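Caspase-1 subunit p19/18 (Spodoptera frugiperda, PDB 1M72) is a cysteine endopeptidase of the caspase family that probably takes part in the activation cascade executing apoptosis in this moth. Local coordinates at residues C[40-54]-C[106-119]. Residues are numbered along the deposited sequence; the frame is centred on the assembly and turned at random.
Sequences HEHFDIHSLKSRTGT and LTHGELGMLYAKDT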
ATOM      1  N   HIS C  40      -5.790 -22.000  -7.260  1.00 21.36           N
ATOM      2  CA  HIS C  40      -4.891 -23.159  -7.178  1.00 22.61           C
ATOM      3  C   HIS C  40      -5.186 -24.038  -6.019  1.00 22.31           C
ATOM      4  O   HIS C  40      -4.942 -23.640  -4.892  1.00 22.03           O
ATOM      5  CB  HIS C  40      -3.440 -22.716  -7.043  1.00 22.86           C
ATOM      6  CG  HIS C  40      -2.911 -22.057  -8.265  1.00 24.94           C
ATOM      7  ND1 HIS C  40      -2.437 -22.772  -9.346  1.00 26.82           N
ATOM      8  CD2 HIS C  40      -2.872 -20.751  -8.624  1.00 26.19           C
ATOM      9  CE1 HIS C  40      -2.132 -21.935 -10.320  1.00 24.56           C
ATOM     10  NE2 HIS C  40      -2.386 -20.705  -9.908  1.00 29.73           N
ATOM     11  N   GLU C  41      -5.678 -25.244  -6.287  1.00 23.85           N
ATOM     12  CA  GLU C  41      -6.007 -26.166  -5.187  1.00 27.82           C
ATOM     13  C   GLU C  41      -5.006 -27.307  -4.973  1.00 26.12           C
ATOM     14  O   GLU C  41      -4.779 -27.751  -3.850  1.00 23.74           O
ATOM     15  CB  GLU C  41      -7.418 -26.760  -5.389  1.00 31.40           C
ATOM     16  CG  GLU C  41      -7.997 -27.502  -4.140  1.00 38.11           C
ATOM     17  CD  GLU C  41      -9.434 -28.018  -4.351  1.00 41.74           C
ATOM     18  OE1 GLU C  41      -9.852 -28.226  -5.529  1.00 43.46           O
ATOM     19  OE2 GLU C  41     -10.139 -28.223  -3.335  1.00 42.08           O
ATOM     20  N   HIS C  42      -4.385 -27.743  -6.053  1.00 28.54           N
ATOM     21  CA  HIS C  42      -3.480 -28.866  -5.973  1.00 32.29           C
ATOM     22  C   HIS C  42      -2.182 -28.519  -6.685  1.00 32.59           C
ATOM     23  O   HIS C  42      -2.175 -27.740  -7.627  1.00 34.45           O
ATOM     24  CB  HIS C  42      -4.192 -30.068  -6.602  1.00 30.68           C
ATOM     25  CG  HIS C  42      -5.558 -30.308  -6.030  1.00 40.73           C
ATOM     26  ND1 HIS C  42      -6.716 -30.224  -6.787  1.00 42.70           N
ATOM     27  CD2 HIS C  42      -5.954 -30.641  -4.769  1.00 42.41           C
ATOM     28  CE1 HIS C  42      -7.760 -30.505  -6.016  1.00 44.70           C
ATOM     29  NE2 HIS C  42      -7.327 -30.763  -4.788  1.00 42.20           N
ATOM     30  N   PHE C  43      -1.088 -29.111  -6.229  1.00 33.66           N
ATOM     31  CA  PHE C  43       0.230 -28.826  -6.776  1.00 32.85           C
ATOM     32  C   PHE C  43       1.066 -30.052  -7.132  1.00 33.76           C
ATOM     33  O   PHE C  43       1.013 -31.053  -6.425  1.00 34.33           O
ATOM     34  CB  PHE C  43       1.012 -27.982  -5.759  1.00 28.44           C
ATOM     35  CG  PHE C  43       0.286 -26.722  -5.341  1.00 30.16           C
ATOM     36  CD1 PHE C  43      -0.743 -26.772  -4.395  1.00 26.10           C
ATOM     37  CD2 PHE C  43       0.559 -25.500  -5.982  1.00 27.58           C
ATOM     38  CE1 PHE C  43      -1.507 -25.629  -4.100  1.00 28.17           C
ATOM     39  CE2 PHE C  43      -0.187 -24.360  -5.692  1.00 28.27           C
ATOM     40  CZ  PHE C  43      -1.233 -24.417  -4.750  1.00 26.38           C
ATOM     41  N   ASP C  44       1.852 -29.950  -8.209  1.00 32.65           N
ATOM     42  CA  ASP C  44       2.744 -31.023  -8.638  1.00 34.63           C
ATOM     43  C   ASP C  44       4.092 -30.851  -7.949  1.00 36.75           C
ATOM     44  O   ASP C  44       5.095 -31.347  -8.429  1.00 36.15           O
ATOM     45  CB  ASP C  44       2.963 -31.027 -10.161  1.00 37.37           C
ATOM     46  CG  ASP C  44       1.668 -31.240 -10.947  1.00 39.22           C
ATOM     47  OD1 ASP C  44       0.721 -31.848 -10.402  1.00 40.94           O
ATOM     48  OD2 ASP C  44       1.614 -30.807 -12.118  1.00 43.66           O
ATOM     49  N   ILE C  45       4.093 -30.138  -6.822  1.00 40.04           N
ATOM     50  CA  ILE C  45       5.274 -29.903  -5.986  1.00 40.99           C
ATOM     51  C   ILE C  45       5.037 -30.712  -4.693  1.00 46.50           C
ATOM     52  O   ILE C  45       4.134 -30.400  -3.876  1.00 43.95           O
ATOM     53  CB  ILE C  45       5.409 -28.417  -5.663  1.00 41.50           C
ATOM     54  CG1 ILE C  45       5.704 -27.653  -6.978  1.00 42.12           C
ATOM     55  CG2 ILE C  45       6.481 -28.219  -4.594  1.00 37.42           C
ATOM     56  CD1 ILE C  45       5.075 -26.260  -7.065  1.00 41.33           C
ATOM     57  N   HIS C  46       5.841 -31.759  -4.511  1.00 46.95           N
ATOM     58  CA  HIS C  46       5.661 -32.649  -3.374  1.00 50.09           C
ATOM     59  C   HIS C  46       5.527 -32.023  -1.984  1.00 47.94           C
ATOM     60  O   HIS C  46       4.805 -32.558  -1.159  1.00 49.11           O
ATOM     61  CB  HIS C  46       6.768 -33.717  -3.355  1.00 55.97           C
ATOM     62  CG  HIS C  46       6.625 -34.717  -2.243  1.00 63.09           C
ATOM     63  ND1 HIS C  46       5.589 -35.629  -2.182  1.00 64.44           N
ATOM     64  CD2 HIS C  46       7.363 -34.913  -1.122  1.00 65.61           C
ATOM     65  CE1 HIS C  46       5.693 -36.337  -1.071  1.00 65.10           C
ATOM     66  NE2 HIS C  46       6.759 -35.923  -0.409  1.00 66.11           N
ATOM     67  N   SER C  47       6.184 -30.901  -1.722  1.00 43.30           N
ATOM     68  CA  SER C  47       6.129 -30.300  -0.394  1.00 43.06           C
ATOM     69  C   SER C  47       4.912 -29.418  -0.106  1.00 42.42           C
ATOM     70  O   SER C  47       4.730 -28.915   1.015  1.00 40.36           O
ATOM     71  CB  SER C  47       7.403 -29.486  -0.161  1.00 46.66           C
ATOM     72  OG  SER C  47       7.604 -28.564  -1.226  1.00 49.09           O
ATOM     73  N   LEU C  48       4.087 -29.236  -1.127  1.00 39.01           N
ATOM     74  CA  LEU C  48       2.920 -28.404  -1.013  1.00 36.65           C
ATOM     75  C   LEU C  48       1.633 -29.220  -0.873  1.00 37.14           C
ATOM     76  O   LEU C  48       1.252 -30.027  -1.753  1.00 36.56           O
ATOM     77  CB  LEU C  48       2.831 -27.460  -2.236  1.00 34.49           C
ATOM     78  CG  LEU C  48       3.946 -26.431  -2.462  1.00 29.22           C
ATOM     79  CD1 LEU C  48       3.615 -25.496  -3.628  1.00 28.55           C
ATOM     80  CD2 LEU C  48       4.088 -25.642  -1.214  1.00 23.59           C
ATOM     81  N   LYS C  49       0.949 -28.979   0.235  1.00 35.16           N
ATOM     82  CA  LYS C  49      -0.307 -29.661   0.525  1.00 35.59           C
ATOM     83  C   LYS C  49      -1.460 -29.018  -0.250  1.00 31.56           C
ATOM     84  O   LYS C  49      -1.347 -27.884  -0.721  1.00 30.28           O
ATOM     85  CB  LYS C  49      -0.543 -29.622   2.040  1.00 38.41           C
ATOM     86  CG  LYS C  49       0.520 -30.449   2.775  1.00 42.91           C
ATOM     87  CD  LYS C  49       0.415 -30.384   4.318  1.00 49.51           C
ATOM     88  CE  LYS C  49       0.877 -29.050   4.873  1.00 51.16           C
ATOM     89  NZ  LYS C  49       1.310 -29.187   6.291  1.00 54.56           N
ATOM     90  N   SER C  50      -2.560 -29.736  -0.408  1.00 28.97           N
ATOM     91  CA  SER C  50      -3.683 -29.159  -1.122  1.00 28.95           C
ATOM     92  C   SER C  50      -4.332 -28.005  -0.345  1.00 29.69           C
ATOM     93  O   SER C  50      -4.306 -27.942   0.896  1.00 30.50           O
ATOM     94  CB  SER C  50      -4.685 -30.236  -1.498  1.00 28.57           C
ATOM     95  OG  SER C  50      -4.188 -30.914  -2.642  1.00 29.22           O
ATOM     96  N   ARG C  51      -4.870 -27.057  -1.086  1.00 27.37           N
ATOM     97  CA  ARG C  51      -5.439 -25.884  -0.446  1.00 29.73           C
ATOM     98  C   ARG C  51      -6.973 -25.995  -0.295  1.00 29.73           C
ATOM     99  O   ARG C  51      -7.727 -25.173  -0.830  1.00 29.84           O
ATOM    100  CB  ARG C  51      -5.013 -24.619  -1.257  1.00 28.75           C
ATOM    101  CG  ARG C  51      -3.480 -24.418  -1.329  1.00 22.22           C
ATOM    102  CD  ARG C  51      -3.041 -23.030  -1.904  1.00 24.13           C
ATOM    103  NE  ARG C  51      -3.704 -21.917  -1.219  1.00 20.99           N
ATOM    104  CZ  ARG C  51      -4.795 -21.303  -1.685  1.00 21.51           C
ATOM    105  NH1 ARG C  51      -5.330 -21.683  -2.840  1.00 21.22           N
ATOM    106  NH2 ARG C  51      -5.357 -20.309  -1.011  1.00 18.96           N
ATOM    107  N   THR C  52      -7.417 -27.019   0.442  1.00 29.00           N
ATOM    108  CA  THR C  52      -8.845 -27.255   0.654  1.00 29.96           C
ATOM    109  C   THR C  52      -9.474 -25.964   1.187  1.00 30.36           C
ATOM    110  O   THR C  52      -8.916 -25.317   2.086  1.00 31.04           O
ATOM    111  CB  THR C  52      -9.098 -28.428   1.645  1.00 29.51           C
ATOM    112  OG1 THR C  52      -8.244 -29.543   1.321  1.00 28.18           O
ATOM    113  CG2 THR C  52     -10.568 -28.867   1.555  1.00 22.16           C
ATOM    114  N   GLY C  53     -10.602 -25.577   0.587  1.00 30.01           N
ATOM    115  CA  GLY C  53     -11.275 -24.334   0.960  1.00 29.85           C
ATOM    116  C   GLY C  53     -11.161 -23.195  -0.075  1.00 28.09           C
ATOM    117  O   GLY C  53     -12.004 -22.284  -0.112  1.00 26.92           O
ATOM    118  N   THR C  54     -10.120 -23.247  -0.913  1.00 25.60           N
ATOM    119  CA  THR C  54      -9.893 -22.217  -1.936  1.00 24.41           C
ATOM    120  C   THR C  54     -11.040 -22.173  -2.954  1.00 25.24           C
ATOM    121  O   THR C  54     -11.278 -21.133  -3.540  1.00 26.75           O
ATOM    122  CB  THR C  54      -8.513 -22.438  -2.681  1.00 22.38           C
ATOM    123  OG1 THR C  54      -8.214 -21.303  -3.488  1.00 23.00           O
ATOM    124  CG2 THR C  54      -8.540 -23.652  -3.569  1.00 15.00           C
ATOM    125  N   LEU C 106      -5.169 -17.098  -5.855  1.00 21.57           N
ATOM    126  CA  LEU C 106      -5.429 -17.849  -4.614  1.00 22.79           C
ATOM    127  C   LEU C 106      -4.451 -19.042  -4.672  1.00 25.04           C
ATOM    128  O   LEU C 106      -4.650 -19.991  -5.468  1.00 24.66           O
ATOM    129  CB  LEU C 106      -6.876 -18.352  -4.615  1.00 21.50           C
ATOM    130  CG  LEU C 106      -7.971 -17.391  -5.111  1.00 22.33           C
ATOM    131  CD1 LEU C 106      -9.311 -18.157  -5.179  1.00 23.15           C
ATOM    132  CD2 LEU C 106      -8.109 -16.221  -4.175  1.00 22.72           C
ATOM    133  N   THR C 107      -3.405 -19.004  -3.839  1.00 22.86           N
ATOM    134  CA  THR C 107      -2.364 -20.042  -3.925  1.00 23.67           C
ATOM    135  C   THR C 107      -1.374 -20.061  -2.748  1.00 21.94           C
ATOM    136  O   THR C 107      -1.595 -19.393  -1.739  1.00 21.94           O
ATOM    137  CB  THR C 107      -1.591 -19.847  -5.271  1.00 24.09           C
ATOM    138  OG1 THR C 107      -0.735 -20.964  -5.505  1.00 28.29           O
ATOM    139  CG2 THR C 107      -0.743 -18.560  -5.255  1.00 24.11           C
ATOM    140  N   HIS C 108      -0.316 -20.870  -2.848  1.00 22.33           N
ATOM    141  CA  HIS C 108       0.729 -20.905  -1.797  1.00 23.48           C
ATOM    142  C   HIS C 108       1.804 -19.844  -2.158  1.00 23.01           C
ATOM    143  O   HIS C 108       2.061 -19.579  -3.333  1.00 20.82           O
ATOM    144  CB  HIS C 108       1.455 -22.253  -1.737  1.00 25.34           C
ATOM    145  CG  HIS C 108       0.700 -23.339  -1.037  1.00 28.86           C
ATOM    146  ND1 HIS C 108       0.371 -23.275   0.301  1.00 28.68           N
ATOM    147  CD2 HIS C 108       0.238 -24.532  -1.486  1.00 25.43           C
ATOM    148  CE1 HIS C 108      -0.261 -24.383   0.646  1.00 30.51           C
ATOM    149  NE2 HIS C 108      -0.353 -25.164  -0.419  1.00 29.50           N
ATOM    150  N   GLY C 109       2.437 -19.279  -1.137  1.00 23.30           N
ATOM    151  CA  GLY C 109       3.478 -18.295  -1.355  1.00 24.87           C
ATOM    152  C   GLY C 109       4.556 -18.226  -0.274  1.00 28.45           C
ATOM    153  O   GLY C 109       4.462 -18.826   0.815  1.00 29.45           O
ATOM    154  N   GLU C 110       5.603 -17.486  -0.622  1.00 27.30           N
ATOM    155  CA  GLU C 110       6.752 -17.199   0.223  1.00 27.95           C
ATOM    156  C   GLU C 110       7.037 -15.723  -0.057  1.00 25.83           C
ATOM    157  O   GLU C 110       6.401 -15.118  -0.934  1.00 24.80           O
ATOM    158  CB  GLU C 110       7.937 -18.046  -0.215  1.00 30.90           C
ATOM    159  CG  GLU C 110       7.684 -19.543  -0.020  1.00 38.82           C
ATOM    160  CD  GLU C 110       8.935 -20.390  -0.237  1.00 39.63           C
ATOM    161  OE1 GLU C 110      10.059 -19.891   0.050  1.00 40.99           O
ATOM    162  OE2 GLU C 110       8.777 -21.547  -0.677  1.00 38.53           O
ATOM    163  N   LEU C 111       7.970 -15.128   0.661  1.00 24.64           N
ATOM    164  CA  LEU C 111       8.232 -13.717   0.413  1.00 27.46           C
ATOM    165  C   LEU C 111       8.729 -13.567  -1.026  1.00 27.06           C
ATOM    166  O   LEU C 111       9.657 -14.273  -1.433  1.00 28.69           O
ATOM    167  CB  LEU C 111       9.255 -13.183   1.415  1.00 27.02           C
ATOM    168  CG  LEU C 111       9.738 -11.742   1.244  1.00 28.73           C
ATOM    169  CD1 LEU C 111       8.618 -10.774   1.376  1.00 22.28           C
ATOM    170  CD2 LEU C 111      10.816 -11.472   2.294  1.00 26.17           C
ATOM    171  N   GLY C 112       8.053 -12.703  -1.799  1.00 25.49           N
ATOM    172  CA  GLY C 112       8.416 -12.454  -3.183  1.00 20.25           C
ATOM    173  C   GLY C 112       8.107 -13.646  -4.057  1.00 25.68           C
ATOM    174  O   GLY C 112       8.667 -13.822  -5.161  1.00 25.75           O
ATOM    175  N   MET C 113       7.175 -14.481  -3.628  1.00 24.06           N
ATOM    176  CA  MET C 113       6.935 -15.652  -4.452  1.00 24.64           C
ATOM    177  C   MET C 113       5.498 -16.206  -4.411  1.00 22.05           C
ATOM    178  O   MET C 113       4.861 -16.225  -3.352  1.00 20.25           O
ATOM    179  CB  MET C 113       7.964 -16.714  -4.008  1.00 26.62           C
ATOM    180  CG  MET C 113       7.969 -18.041  -4.717  1.00 33.74           C
ATOM    181  SD  MET C 113       8.930 -19.333  -3.749  1.00 43.16           S
ATOM    182  CE  MET C 113      10.459 -18.437  -3.321  1.00 30.57           C
ATOM    183  N   LEU C 114       5.014 -16.619  -5.579  1.00 16.70           N
ATOM    184  CA  LEU C 114       3.727 -17.261  -5.732  1.00 21.88           C
ATOM    185  C   LEU C 114       3.955 -18.623  -6.425  1.00 21.77           C
ATOM    186  O   LEU C 114       4.878 -18.772  -7.237  1.00 19.93           O
ATOM    187  CB  LEU C 114       2.776 -16.393  -6.583  1.00 19.90           C
ATOM    188  CG  LEU C 114       2.353 -15.134  -5.828  1.00 20.73           C
ATOM    189  CD1 LEU C 114       1.526 -14.271  -6.703  1.00 22.03           C
ATOM    190  CD2 LEU C 114       1.580 -15.523  -4.593  1.00 19.77           C
ATOM    191  N   TYR C 115       3.122 -19.615  -6.114  1.00 22.57           N
ATOM    192  CA  TYR C 115       3.259 -20.921  -6.761  1.00 21.44           C
ATOM    193  C   TYR C 115       2.182 -21.190  -7.783  1.00 20.65           C
ATOM    194  O   TYR C 115       1.008 -20.926  -7.561  1.00 22.31           O
ATOM    195  CB  TYR C 115       3.238 -22.087  -5.743  1.00 22.17           C
ATOM    196  CG  TYR C 115       4.514 -22.276  -4.951  1.00 22.08           C
ATOM    197  CD1 TYR C 115       4.628 -21.751  -3.664  1.00 26.42           C
ATOM    198  CD2 TYR C 115       5.630 -22.927  -5.509  1.00 25.39           C
ATOM    199  CE1 TYR C 115       5.818 -21.852  -2.929  1.00 27.47           C
ATOM    200  CE2 TYR C 115       6.859 -23.042  -4.781  1.00 23.73           C
ATOM    201  CZ  TYR C 115       6.928 -22.494  -3.492  1.00 29.57           C
ATOM    202  OH  TYR C 115       8.075 -22.555  -2.746  1.00 24.45           O
ATOM    203  N   ALA C 116       2.603 -21.699  -8.925  1.00 23.28           N
ATOM    204  CA  ALA C 116       1.692 -22.127  -9.979  1.00 24.59           C
ATOM    205  C   ALA C 116       1.513 -23.619  -9.641  1.00 26.70           C
ATOM    206  O   ALA C 116       1.887 -24.058  -8.560  1.00 26.09           O
ATOM    207  CB  ALA C 116       2.348 -21.981 -11.322  1.00 21.09           C
ATOM    208  N   LYS C 117       0.979 -24.411 -10.564  1.00 31.99           N
ATOM    209  CA  LYS C 117       0.809 -25.827 -10.281  1.00 32.76           C
ATOM    210  C   LYS C 117       2.159 -26.527 -10.253  1.00 34.19           C
ATOM    211  O   LYS C 117       2.412 -27.373  -9.401  1.00 32.52           O
ATOM    212  CB  LYS C 117      -0.064 -26.494 -11.344  1.00 36.06           C
ATOM    213  CG  LYS C 117      -0.178 -28.008 -11.134  1.00 40.20           C
ATOM    214  CD  LYS C 117      -1.138 -28.648 -12.098  1.00 44.63           C
ATOM    215  CE  LYS C 117      -0.474 -28.863 -13.417  1.00 45.97           C
ATOM    216  NZ  LYS C 117      -1.452 -29.368 -14.411  1.00 50.05           N
ATOM    217  N   ASP C 118       3.029 -26.129 -11.174  1.00 33.48           N
ATOM    218  CA  ASP C 118       4.350 -26.719 -11.337  1.00 33.18           C
ATOM    219  C   ASP C 118       5.550 -26.019 -10.693  1.00 34.70           C
ATOM    220  O   ASP C 118       6.478 -26.675 -10.245  1.00 38.09           O
ATOM    221  CB  ASP C 118       4.612 -26.870 -12.839  1.00 32.54           C
ATOM    222  CG  ASP C 118       4.559 -25.523 -13.573  1.00 34.49           C
ATOM    223  OD1 ASP C 118       3.945 -24.571 -13.048  1.00 32.78           O
ATOM    224  OD2 ASP C 118       5.121 -25.409 -14.674  1.00 35.86           O
ATOM    225  N   THR C 119       5.580 -24.695 -10.657  1.00 34.24           N
ATOM    226  CA  THR C 119       6.747 -24.045 -10.080  1.00 32.48           C
ATOM    227  C   THR C 119       6.354 -22.642  -9.633  1.00 32.63           C
ATOM    228  O   THR C 119       5.190 -22.292  -9.744  1.00 31.15           O
ATOM    229  CB  THR C 119       7.917 -24.017 -11.126  1.00 35.19           C
ATOM    230  OG1 THR C 119       9.077 -23.409 -10.543  1.00 35.16           O
ATOM    231  CG2 THR C 119       7.487 -23.260 -12.404  1.00 36.09           C
TER
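The NE2 N-H of His108 donates to the backbone O of Lys49 over 2.9 Å, nearly straight at 169° and lying in the imidazole plane, which helps set the rotation of the ring. Both faces of that ring are covered: CD of Arg51 sits 3.7 Å from the ring centroid, close to the normal, in a CH-pi contact, while CD2 of Leu48 lies over the opposite face. Phe43 meets the ring obliquely, its CE1 3.3 Å from CD2 of His108, which lies over the phenyl face, while Thr107 OG1 and Ala116 O meet the phenyl edge. Bent at chi3 (52°), the Arg51 chain lays its guanidinium over the Thr107 backbone, almost perpendicular to the imidazole; NH1 donates to His40 O, and NE forms a salt bridge with an acidic side chain of the bound peptide. Leu48 forks between two aromatic rings, its other methyl, CD1, packing over the face of Tyr115. Two backbone bonds tie the first part of the loop, His40 N to Leu106 O and Asp44 N to Lys117 O, both 2.9 Å. Beyond the second, the Lys117 chain crosses the Asp44 carboxylate, its CE 3.1 Å from OD2 and NZ too far for a salt bridge. The 40-54 loop thus braces His108, probably the catalytic histidine, near Cys150, probably the nucleophile, and contributes Arg51 to the caspase-fold pocket for the substrate's P1 aspartate.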